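Local coordinates for protein Cd1 (Flavonifractor plautii, PDB 7D39) that binds flavin mononucleotide and probably acts as an FMN-dependent ene-reductase that starts the breakdown of flavones and flavonols in gut bacteria, at residues 11-19 / 174-182; 86-94 / 142-153. All coordinates share one frame; numbering follows the deposited sequence.

Overall arrangement
The chain enters the five-stranded parallel sheet through strand 2-7, and the turn after it leads into helix 14-28, whose first residues form one half of interaction 1. After strand 32-37 and helix 70-79, residues 86-94 run off the end of strand 82-88; some fifty residues later, most of them helical, residues 142-153 return beside them on the neighbouring strand 138-144, and interaction 2 closes this shorter loop. The chain then passes through helix 153-162 and edge strand 167-174 before residues 174-182 meet helix 14-28, so interaction 1 spans the whole of interaction 2. The two contacts touch directly, Phe-174 and Ala-177 pairing through their backbones with Ser-143 and Gly-145, and both line the FMN site.

Interaction 1. Residues 11-19 / 174-182; sequences RNGSNDGMC and FPWALSILV. With FMN (flavin mononucleotide), chain B.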
loop_
_atom_site.group_PDB
_atom_site.type_symbol
_atom_site.label_atom_id
_atom_site.label_comp_id
_atom_site.label_asym_id
_atom_site.label_seq_id
_atom_site.Cartn_x
_atom_site.Cartn_y
_atom_site.Cartn_z
ATOM N N ARG A 11 21.655 3.485 -0.471
ATOM C CA ARG A 11 22.272 3.768 0.819
ATOM C C ARG A 11 22.842 5.185 0.846
ATOM O O ARG A 11 23.609 5.575 -0.034
ATOM C CB ARG A 11 23.384 2.756 1.110
ATOM C CG ARG A 11 22.933 1.324 1.240
ATOM C CD ARG A 11 24.141 0.401 1.292
ATOM N NE ARG A 11 23.792 -0.992 1.539
ATOM C CZ ARG A 11 23.665 -1.917 0.592
ATOM N NH1 ARG A 11 23.848 -1.598 -0.685
ATOM N NH2 ARG A 11 23.351 -3.163 0.923
ATOM N N ASN A 12 22.472 5.949 1.873
ATOM C CA ASN A 12 22.962 7.306 2.091
ATOM C C ASN A 12 22.457 8.285 1.037
ATOM O O ASN A 12 23.048 9.352 0.844
ATOM C CB ASN A 12 24.501 7.348 2.152
ATOM C CG ASN A 12 25.086 6.393 3.209
ATOM O OD1 ASN A 12 24.478 6.124 4.247
ATOM N ND2 ASN A 12 26.265 5.870 2.930
ATOM N N GLY A 13 21.366 7.956 0.350
ATOM C CA GLY A 13 20.790 8.839 -0.640
ATOM C C GLY A 13 19.737 9.754 -0.048
ATOM O O GLY A 13 19.599 9.899 1.166
ATOM N N SER A 14 18.961 10.364 -0.945
ATOM C CA SER A 14 17.978 11.356 -0.528
ATOM C C SER A 14 16.798 10.727 0.217
ATOM O O SER A 14 16.288 11.305 1.184
ATOM C CB SER A 14 17.510 12.140 -1.749
ATOM O OG SER A 14 18.609 12.859 -2.325
ATOM N N ASN A 15 16.336 9.555 -0.210
ATOM C CA ASN A 15 15.250 8.914 0.528
ATOM C C ASN A 15 15.671 8.560 1.954
ATOM O O ASN A 15 14.875 8.709 2.888
ATOM C CB ASN A 15 14.748 7.678 -0.221
ATOM C CG ASN A 15 13.881 8.044 -1.420
ATOM O OD1 ASN A 15 12.656 8.188 -1.295
ATOM N ND2 ASN A 15 14.521 8.244 -2.584
ATOM N N ASP A 16 16.908 8.078 2.139
ATOM C CA ASP A 16 17.412 7.835 3.489
ATOM C C ASP A 16 17.339 9.106 4.319
ATOM O O ASP A 16 16.842 9.097 5.451
ATOM C CB ASP A 16 18.864 7.336 3.449
ATOM C CG ASP A 16 18.999 5.857 3.082
ATOM O OD1 ASP A 16 18.023 5.210 2.633
ATOM O OD2 ASP A 16 20.119 5.333 3.225
ATOM N N GLY A 17 17.853 10.209 3.770
ATOM C CA GLY A 17 17.886 11.472 4.507
ATOM C C GLY A 17 16.507 11.964 4.901
ATOM O O GLY A 17 16.262 12.290 6.064
HETATM N N MSE A 18 15.581 12.002 3.943
HETATM C CA MSE A 18 14.212 12.432 4.211
HETATM C C MSE A 18 13.570 11.531 5.242
HETATM O O MSE A 18 12.823 11.982 6.120
HETATM C CB MSE A 18 13.369 12.420 2.931
HETATM C CG MSE A 18 13.897 13.352 1.871
HETATM SE SE MSE A 18 13.534 15.225 2.339
HETATM C CE MSE A 18 11.627 15.261 1.885
ATOM N N CYS A 19 13.838 10.233 5.109
ATOM C CA CYS A 19 13.303 9.283 6.068
ATOM C C CYS A 19 13.865 9.560 7.459
ATOM O O CYS A 19 13.122 9.624 8.447
ATOM C CB CYS A 19 13.614 7.859 5.614
ATOM S SG CYS A 19 12.815 6.606 6.628
ATOM N N PHE A 174 7.567 14.435 -3.861
ATOM C CA PHE A 174 8.624 15.445 -4.003
ATOM C C PHE A 174 9.227 15.379 -5.401
ATOM O O PHE A 174 10.177 14.620 -5.642
ATOM C CB PHE A 174 9.710 15.266 -2.945
ATOM C CG PHE A 174 9.219 15.436 -1.531
ATOM C CD1 PHE A 174 9.194 16.689 -0.942
ATOM C CD2 PHE A 174 8.780 14.343 -0.799
ATOM C CE1 PHE A 174 8.748 16.849 0.358
ATOM C CE2 PHE A 174 8.335 14.495 0.498
ATOM C CZ PHE A 174 8.323 15.749 1.080
ATOM N N PRO A 175 8.728 16.165 -6.349
ATOM C CA PRO A 175 9.340 16.199 -7.679
ATOM C C PRO A 175 10.593 17.061 -7.685
ATOM O O PRO A 175 10.855 17.835 -6.760
ATOM C CB PRO A 175 8.240 16.801 -8.559
ATOM C CG PRO A 175 7.532 17.749 -7.617
ATOM C CD PRO A 175 7.567 17.069 -6.249
ATOM N N TRP A 176 11.395 16.876 -8.738
ATOM C CA TRP A 176 12.638 17.632 -8.944
ATOM C C TRP A 176 13.513 17.601 -7.701
ATOM O O TRP A 176 14.019 18.633 -7.251
ATOM C CB TRP A 176 12.348 19.086 -9.344
ATOM C CG TRP A 176 11.488 19.211 -10.559
ATOM C CD1 TRP A 176 10.193 19.644 -10.610
ATOM C CD2 TRP A 176 11.858 18.896 -11.906
ATOM N NE1 TRP A 176 9.727 19.609 -11.910
ATOM C CE2 TRP A 176 10.728 19.155 -12.724
ATOM C CE3 TRP A 176 13.032 18.422 -12.503
ATOM C CZ2 TRP A 176 10.739 18.957 -14.100
ATOM C CZ3 TRP A 176 13.036 18.217 -13.876
ATOM C CH2 TRP A 176 11.896 18.489 -14.658
ATOM N N ALA A 177 13.693 16.402 -7.141
ATOM C CA ALA A 177 14.211 16.257 -5.784
ATOM C C ALA A 177 15.600 15.620 -5.717
ATOM O O ALA A 177 15.979 15.094 -4.668
ATOM C CB ALA A 177 13.217 15.455 -4.942
ATOM N N LEU A 178 16.378 15.670 -6.801
ATOM C CA LEU A 178 17.731 15.129 -6.753
ATOM C C LEU A 178 18.584 15.891 -5.751
ATOM O O LEU A 178 19.432 15.298 -5.073
ATOM C CB LEU A 178 18.390 15.177 -8.131
ATOM C CG LEU A 178 18.048 14.153 -9.207
ATOM C CD1 LEU A 178 19.081 14.244 -10.317
ATOM C CD2 LEU A 178 18.008 12.760 -8.644
ATOM N N SER A 179 18.391 17.210 -5.654
ATOM C CA SER A 179 19.146 18.039 -4.720
ATOM C C SER A 179 18.346 18.382 -3.468
ATOM O O SER A 179 18.628 19.392 -2.818
ATOM C CB SER A 179 19.626 19.314 -5.410
ATOM O OG SER A 179 20.659 19.024 -6.339
ATOM N N ILE A 180 17.387 17.530 -3.085
ATOM C CA ILE A 180 16.452 17.910 -2.037
ATOM C C ILE A 180 17.126 18.082 -0.687
ATOM O O ILE A 180 16.619 18.831 0.155
ATOM C CB ILE A 180 15.306 16.887 -1.928
ATOM C CG1 ILE A 180 14.265 17.379 -0.920
ATOM C CG2 ILE A 180 15.860 15.517 -1.529
ATOM C CD1 ILE A 180 12.846 16.788 -1.120
ATOM N N LEU A 181 18.253 17.415 -0.443
ATOM C CA LEU A 181 18.860 17.535 0.880
ATOM C C LEU A 181 19.531 18.891 1.125
ATOM O O LEU A 181 19.928 19.167 2.265
ATOM C CB LEU A 181 19.851 16.397 1.107
ATOM C CG LEU A 181 19.196 15.006 1.152
ATOM C CD1 LEU A 181 20.180 13.953 1.554
ATOM C CD2 LEU A 181 17.990 14.984 2.084
ATOM N N VAL A 182 19.651 19.754 0.120
ATOM C CA VAL A 182 20.030 21.141 0.373
ATOM C C VAL A 182 18.854 22.089 0.196
ATOM O O VAL A 182 19.050 23.307 0.135
ATOM C CB VAL A 182 21.218 21.590 -0.495
ATOM C CG1 VAL A 182 22.447 20.741 -0.213
ATOM C CG2 VAL A 182 20.866 21.561 -1.970
HETATM N N1 FMN B . 12.329 10.303 -11.166
HETATM C C2 FMN B . 11.169 10.882 -11.443
HETATM O O2 FMN B . 11.075 11.982 -10.893
HETATM N N3 FMN B . 10.241 10.302 -12.251
HETATM C C4 FMN B . 10.498 9.076 -12.763
HETATM O O4 FMN B . 9.768 8.437 -13.499
HETATM C C4A FMN B . 11.784 8.428 -12.467
HETATM N N5 FMN B . 12.111 7.248 -12.936
HETATM C C5A FMN B . 13.252 6.623 -12.649
HETATM C C6 FMN B . 13.566 5.372 -13.150
HETATM C C7 FMN B . 14.765 4.743 -12.838
HETATM C C7M FMN B . 15.098 3.388 -13.403
HETATM C C8 FMN B . 15.742 5.443 -11.969
HETATM C C8M FMN B . 17.055 4.787 -11.642
HETATM C C9 FMN B . 15.423 6.700 -11.482
HETATM C C9A FMN B . 14.218 7.303 -11.781
HETATM N N10 FMN B . 13.915 8.582 -11.301
HETATM C C10 FMN B . 12.694 9.130 -11.615
HETATM C "C1'" FMN B . 14.867 9.233 -10.409
HETATM C "C2'" FMN B . 14.751 8.682 -8.981
HETATM O "O2'" FMN B . 13.495 8.944 -8.387
HETATM C "C3'" FMN B . 15.929 9.197 -8.102
HETATM O "O3'" FMN B . 17.162 8.744 -8.588
HETATM C "C4'" FMN B . 15.747 8.848 -6.604
HETATM O "O4'" FMN B . 14.753 9.642 -5.983
HETATM C "C5'" FMN B . 17.076 8.946 -5.874
HETATM O "O5'" FMN B . 16.970 8.664 -4.521
HETATM P P FMN B . 17.994 8.139 -3.541
HETATM O O1P FMN B . 17.361 7.875 -2.336
HETATM O O2P FMN B . 18.494 6.948 -4.094
HETATM O O3P FMN B . 18.876 9.256 -3.423
HETATM O O HOH W 1 19.834 15.483 -2.116
#
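Met-18, present as selenomethionine, sends its methyl CE over one face of the Phe-174 ring, nearest CZ at 3.4 Å and displaced toward the rim. Bends at chi2 (-74°) and chi3 (-76°) fold this flexible chain so that CE, rather than SE, presses on the ring; CE lies 3.6 Å from the ring centroid, a CH-pi contact, with SE more distant above the same face. Ile-180 crosses the chain at about a right angle and adds its CD1, 3.6 Å from Met-18 CE. With CG1 anti to the backbone N (chi1 -174°), Ile-180 reaches the selenomethionine through that branch while CG2 packs on Ser-14 CB. The loop after strand 167-174 thus closes over the N-terminal end of helix 14-28, at the phosphate end of a flavodoxin-like FMN site. There Ser-14 N donates to FMN O3P (2.7 Å), and Asn-15 gives O1P both its backbone N and its amide ND2, the latter at 2.9 Å; Gly-13, the N-cap, leaves room for the phosphate. Ser-14 OG, beside the backbone N, shares a water with Leu-178 O and Leu-181 N. Leu-181 lays CD1 against Ser-14 CA, and CD2 comes within 4.3 Å of Gly-17 CA, where a side chain would collide.

Interaction 2. Residues 86-94 / 142-153; sequences STPIFEKGA and MSVGGSDWVTRT. With FMN (flavin mononucleotide), chain B.
Ile-89 sets CG2 against the flavin face near FMN N3, with Trp-149 O also close, and turns CD1 to Val-150 CG1, 3.6 Å away. Its backbone begins the polar network. Strands 82-88 and 138-144 run parallel here, joined by Thr-87 N to Met-142 O, Val-144 N to Thr-87 O, and Ile-89 N to Val-144 O, the last meeting its carbonyl from well above the plane. Val-144 O also accepts from FMN O4' (2.8 Å), and Ile-89 O from FMN O2', so peptide carbonyls satisfy two ribityl hydroxyls. Pro-88 has no N-H to give, but the bonds to strand 138-144 use Thr-87 and Ile-89 instead, and Thr-87 OG1 donates to the Pro-88 carbonyl.

On the opposite side of the sheet from Pro-88, Thr-153 OG1 donates to Ser-143 OG (2.7 Å), OG1 being anti to the backbone N (chi1 -173°), which directs it at Ser-143; CG2 lies 3.8 Å from Ile-89 CD1. A valine in place of Thr-153 would probably leave Ser-143 OG without this donor.

The isoalloxazine is read by main-chain groups. Glu-91 N donates to FMN N5 at 3.1 Å. Lys-92 N donates to FMN O4, and Gly-146 N to FMN N1. Ser-147 N donates to FMN O2 (2.6 Å). FMN N3 in turn donates to Trp-149 O. Gly-145 has no CB to strike FMN O2, and Ser-147 OG accepts from Trp-149 N, an ST turn. On the same side of the flavin as Ile-89 CG2, Phe-90 turns one ring face to the dimethylbenzene end. Two loops at the carboxyl ends of adjacent parallel strands, gripping the flavin through their backbones, form the isoalloxazine-binding part of the FMN site, as in the flavodoxin-like fold.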
loop_
_atom_site.group_PDB
_atom_site.type_symbol
_atom_site.label_atom_id
_atom_site.label_comp_id
_atom_site.label_asym_id
_atom_site.label_seq_id
_atom_site.Cartn_x
_atom_site.Cartn_y
_atom_site.Cartn_z
ATOM N N SER A 86 9.784 6.026 2.808
ATOM C CA SER A 86 10.262 6.848 1.724
ATOM C C SER A 86 10.708 6.056 0.507
ATOM O O SER A 86 11.549 5.247 0.609
ATOM C CB SER A 86 11.363 7.762 2.211
ATOM O OG SER A 86 11.658 8.773 1.325
ATOM N N THR A 87 10.127 6.303 -0.643
ATOM C CA THR A 87 10.435 5.517 -1.826
ATOM C C THR A 87 10.870 6.414 -2.971
ATOM O O THR A 87 10.295 7.484 -3.181
ATOM C CB THR A 87 9.226 4.685 -2.285
ATOM O OG1 THR A 87 9.588 3.913 -3.439
ATOM C CG2 THR A 87 8.075 5.592 -2.650
ATOM N N PRO A 88 11.904 6.019 -3.705
ATOM C CA PRO A 88 12.175 6.653 -5.000
ATOM C C PRO A 88 10.974 6.509 -5.920
ATOM O O PRO A 88 10.138 5.623 -5.755
ATOM C CB PRO A 88 13.371 5.868 -5.549
ATOM C CG PRO A 88 13.875 5.045 -4.427
ATOM C CD PRO A 88 12.798 4.887 -3.423
ATOM N N ILE A 89 10.909 7.384 -6.911
ATOM C CA ILE A 89 9.942 7.283 -7.994
ATOM C C ILE A 89 10.655 6.674 -9.201
ATOM O O ILE A 89 11.696 7.184 -9.631
ATOM C CB ILE A 89 9.344 8.654 -8.336
ATOM C CG1 ILE A 89 8.666 9.247 -7.110
ATOM C CG2 ILE A 89 8.382 8.525 -9.516
ATOM C CD1 ILE A 89 8.086 10.621 -7.314
ATOM N N PHE A 90 10.115 5.570 -9.727
ATOM C CA PHE A 90 10.589 4.924 -10.949
ATOM C C PHE A 90 9.427 4.916 -11.943
ATOM O O PHE A 90 8.345 4.427 -11.613
ATOM C CB PHE A 90 11.045 3.470 -10.701
ATOM C CG PHE A 90 12.357 3.304 -9.955
ATOM C CD1 PHE A 90 13.128 4.390 -9.548
ATOM C CD2 PHE A 90 12.819 2.017 -9.665
ATOM C CE1 PHE A 90 14.336 4.187 -8.866
ATOM C CE2 PHE A 90 14.008 1.809 -8.981
ATOM C CZ PHE A 90 14.776 2.904 -8.576
ATOM N N GLU A 91 9.633 5.464 -13.141
ATOM C CA GLU A 91 8.589 5.534 -14.175
ATOM C C GLU A 91 7.242 6.012 -13.616
ATOM O O GLU A 91 6.192 5.401 -13.835
ATOM C CB GLU A 91 8.428 4.181 -14.878
ATOM C CG GLU A 91 9.736 3.700 -15.506
ATOM C CD GLU A 91 10.491 2.768 -14.595
ATOM O OE1 GLU A 91 9.840 1.912 -13.967
ATOM O OE2 GLU A 91 11.732 2.879 -14.489
ATOM N N LYS A 92 7.284 7.111 -12.857
ATOM C CA LYS A 92 6.078 7.783 -12.372
ATOM C C LYS A 92 5.302 6.860 -11.442
ATOM O O LYS A 92 4.077 6.719 -11.575
ATOM C CB LYS A 92 5.008 7.806 -13.455
ATOM C CG LYS A 92 5.331 8.758 -14.580
ATOM C CD LYS A 92 4.398 8.528 -15.739
ATOM C CE LYS A 92 4.843 9.340 -16.932
ATOM N NZ LYS A 92 4.100 8.996 -18.167
ATOM N N GLY A 93 5.991 6.213 -10.514
ATOM C CA GLY A 93 5.290 5.322 -9.621
ATOM C C GLY A 93 6.368 4.944 -8.630
ATOM O O GLY A 93 7.482 5.467 -8.689
ATOM N N ALA A 94 6.057 4.029 -7.720
ATOM C CA ALA A 94 7.057 3.571 -6.770
ATOM C C ALA A 94 7.970 2.534 -7.428
ATOM O O ALA A 94 7.745 2.107 -8.561
ATOM C CB ALA A 94 6.373 3.013 -5.534
HETATM N N MSE A 142 6.432 9.056 1.598
HETATM C CA MSE A 142 7.036 10.143 0.855
HETATM C C MSE A 142 7.578 9.523 -0.416
HETATM O O MSE A 142 8.253 8.510 -0.351
HETATM C CB MSE A 142 8.140 10.814 1.661
HETATM C CG MSE A 142 7.689 11.348 3.010
HETATM SE SE MSE A 142 9.143 12.311 3.946
HETATM C CE MSE A 142 10.135 10.759 4.591
ATOM N N SER A 143 7.248 10.098 -1.567
ATOM C CA SER A 143 7.787 9.662 -2.844
ATOM C C SER A 143 8.703 10.757 -3.357
ATOM O O SER A 143 8.291 11.916 -3.442
ATOM C CB SER A 143 6.675 9.384 -3.860
ATOM O OG SER A 143 5.780 8.404 -3.382
ATOM N N VAL A 144 9.944 10.395 -3.671
ATOM C CA VAL A 144 10.987 11.349 -4.039
ATOM C C VAL A 144 11.476 11.012 -5.437
ATOM O O VAL A 144 11.999 9.917 -5.668
ATOM C CB VAL A 144 12.156 11.333 -3.043
ATOM C CG1 VAL A 144 13.147 12.436 -3.386
ATOM C CG2 VAL A 144 11.640 11.470 -1.602
ATOM N N GLY A 145 11.337 11.961 -6.366
ATOM C CA GLY A 145 11.698 11.745 -7.749
ATOM C C GLY A 145 12.743 12.740 -8.225
ATOM O O GLY A 145 12.994 13.767 -7.594
ATOM N N GLY A 146 13.344 12.423 -9.368
ATOM C CA GLY A 146 14.259 13.354 -10.001
ATOM C C GLY A 146 13.594 14.431 -10.838
ATOM O O GLY A 146 14.166 15.504 -11.035
ATOM N N SER A 147 12.382 14.170 -11.335
ATOM C CA SER A 147 11.724 15.086 -12.272
ATOM C C SER A 147 10.285 15.375 -11.865
ATOM O O SER A 147 9.951 15.299 -10.684
ATOM C CB SER A 147 11.739 14.512 -13.689
ATOM O OG SER A 147 10.832 13.425 -13.799
ATOM N N ASP A 148 9.427 15.721 -12.827
ATOM C CA ASP A 148 7.998 15.848 -12.569
ATOM C C ASP A 148 7.199 14.659 -13.106
ATOM O O ASP A 148 5.972 14.728 -13.199
ATOM C CB ASP A 148 7.464 17.165 -13.149
ATOM C CG ASP A 148 7.569 17.234 -14.664
ATOM O OD1 ASP A 148 8.174 16.333 -15.271
ATOM O OD2 ASP A 148 7.054 18.211 -15.251
ATOM N N TRP A 149 7.868 13.570 -13.455
ATOM C CA TRP A 149 7.195 12.334 -13.854
ATOM C C TRP A 149 6.816 11.592 -12.580
ATOM O O TRP A 149 7.520 10.689 -12.122
ATOM C CB TRP A 149 8.106 11.475 -14.728
ATOM C CG TRP A 149 8.439 12.003 -16.087
ATOM C CD1 TRP A 149 8.470 13.318 -16.496
ATOM C CD2 TRP A 149 8.776 11.223 -17.237
ATOM N NE1 TRP A 149 8.811 13.391 -17.821
ATOM C CE2 TRP A 149 8.992 12.118 -18.301
ATOM C CE3 TRP A 149 8.891 9.850 -17.476
ATOM C CZ2 TRP A 149 9.349 11.681 -19.580
ATOM C CZ3 TRP A 149 9.243 9.423 -18.746
ATOM C CH2 TRP A 149 9.464 10.334 -19.776
ATOM N N VAL A 150 5.681 11.981 -11.999
ATOM C CA VAL A 150 5.361 11.581 -10.630
ATOM C C VAL A 150 3.872 11.282 -10.410
ATOM O O VAL A 150 3.378 11.345 -9.281
ATOM C CB VAL A 150 5.837 12.674 -9.659
ATOM C CG1 VAL A 150 7.334 12.979 -9.879
ATOM C CG2 VAL A 150 5.016 13.926 -9.865
ATOM N N THR A 151 3.151 10.926 -11.465
ATOM C CA THR A 151 1.690 10.932 -11.414
ATOM C C THR A 151 1.070 9.638 -10.896
ATOM O O THR A 151 -0.160 9.561 -10.797
ATOM C CB THR A 151 1.114 11.227 -12.798
ATOM O OG1 THR A 151 1.721 10.352 -13.762
ATOM C CG2 THR A 151 1.388 12.649 -13.185
ATOM N N ARG A 152 1.861 8.618 -10.567
ATOM C CA ARG A 152 1.300 7.353 -10.122
ATOM C C ARG A 152 1.802 6.898 -8.761
ATOM O O ARG A 152 1.297 5.894 -8.235
ATOM C CB ARG A 152 1.584 6.269 -11.163
ATOM C CG ARG A 152 1.167 6.653 -12.568
ATOM C CD ARG A 152 1.354 5.505 -13.543
ATOM N NE ARG A 152 0.288 4.521 -13.410
ATOM C CZ ARG A 152 0.394 3.233 -13.730
ATOM N NH1 ARG A 152 1.534 2.752 -14.202
ATOM N NH2 ARG A 152 -0.655 2.427 -13.578
ATOM N N THR A 153 2.767 7.603 -8.165
ATOM C CA THR A 153 3.452 7.040 -7.008
ATOM C C THR A 153 2.585 7.104 -5.759
ATOM O O THR A 153 2.611 6.183 -4.940
ATOM C CB THR A 153 4.805 7.745 -6.800
ATOM O OG1 THR A 153 5.540 7.080 -5.768
ATOM C CG2 THR A 153 4.620 9.235 -6.447
HETATM N N1 FMN B . 12.329 10.303 -11.166
HETATM C C2 FMN B . 11.169 10.882 -11.443
HETATM O O2 FMN B . 11.075 11.982 -10.893
HETATM N N3 FMN B . 10.241 10.302 -12.251
HETATM C C4 FMN B . 10.498 9.076 -12.763
HETATM O O4 FMN B . 9.768 8.437 -13.499
HETATM C C4A FMN B . 11.784 8.428 -12.467
HETATM N N5 FMN B . 12.111 7.248 -12.936
HETATM C C5A FMN B . 13.252 6.623 -12.649
HETATM C C6 FMN B . 13.566 5.372 -13.150
HETATM C C7 FMN B . 14.765 4.743 -12.838
HETATM C C7M FMN B . 15.098 3.388 -13.403
HETATM C C8 FMN B . 15.742 5.443 -11.969
HETATM C C8M FMN B . 17.055 4.787 -11.642
HETATM C C9 FMN B . 15.423 6.700 -11.482
HETATM C C9A FMN B . 14.218 7.303 -11.781
HETATM N N10 FMN B . 13.915 8.582 -11.301
HETATM C C10 FMN B . 12.694 9.130 -11.615
HETATM C "C1'" FMN B . 14.867 9.233 -10.409
HETATM C "C2'" FMN B . 14.751 8.682 -8.981
HETATM O "O2'" FMN B . 13.495 8.944 -8.387
HETATM C "C3'" FMN B . 15.929 9.197 -8.102
HETATM O "O3'" FMN B . 17.162 8.744 -8.588
HETATM C "C4'" FMN B . 15.747 8.848 -6.604
HETATM O "O4'" FMN B . 14.753 9.642 -5.983
HETATM C "C5'" FMN B . 17.076 8.946 -5.874
HETATM O "O5'" FMN B . 16.970 8.664 -4.521
HETATM P P FMN B . 17.994 8.139 -3.541
HETATM O O1P FMN B . 17.361 7.875 -2.336
HETATM O O2P FMN B . 18.494 6.948 -4.094
HETATM O O3P FMN B . 18.876 9.256 -3.423
HETATM O O HOH W 2 4.495 3.128 -13.111
#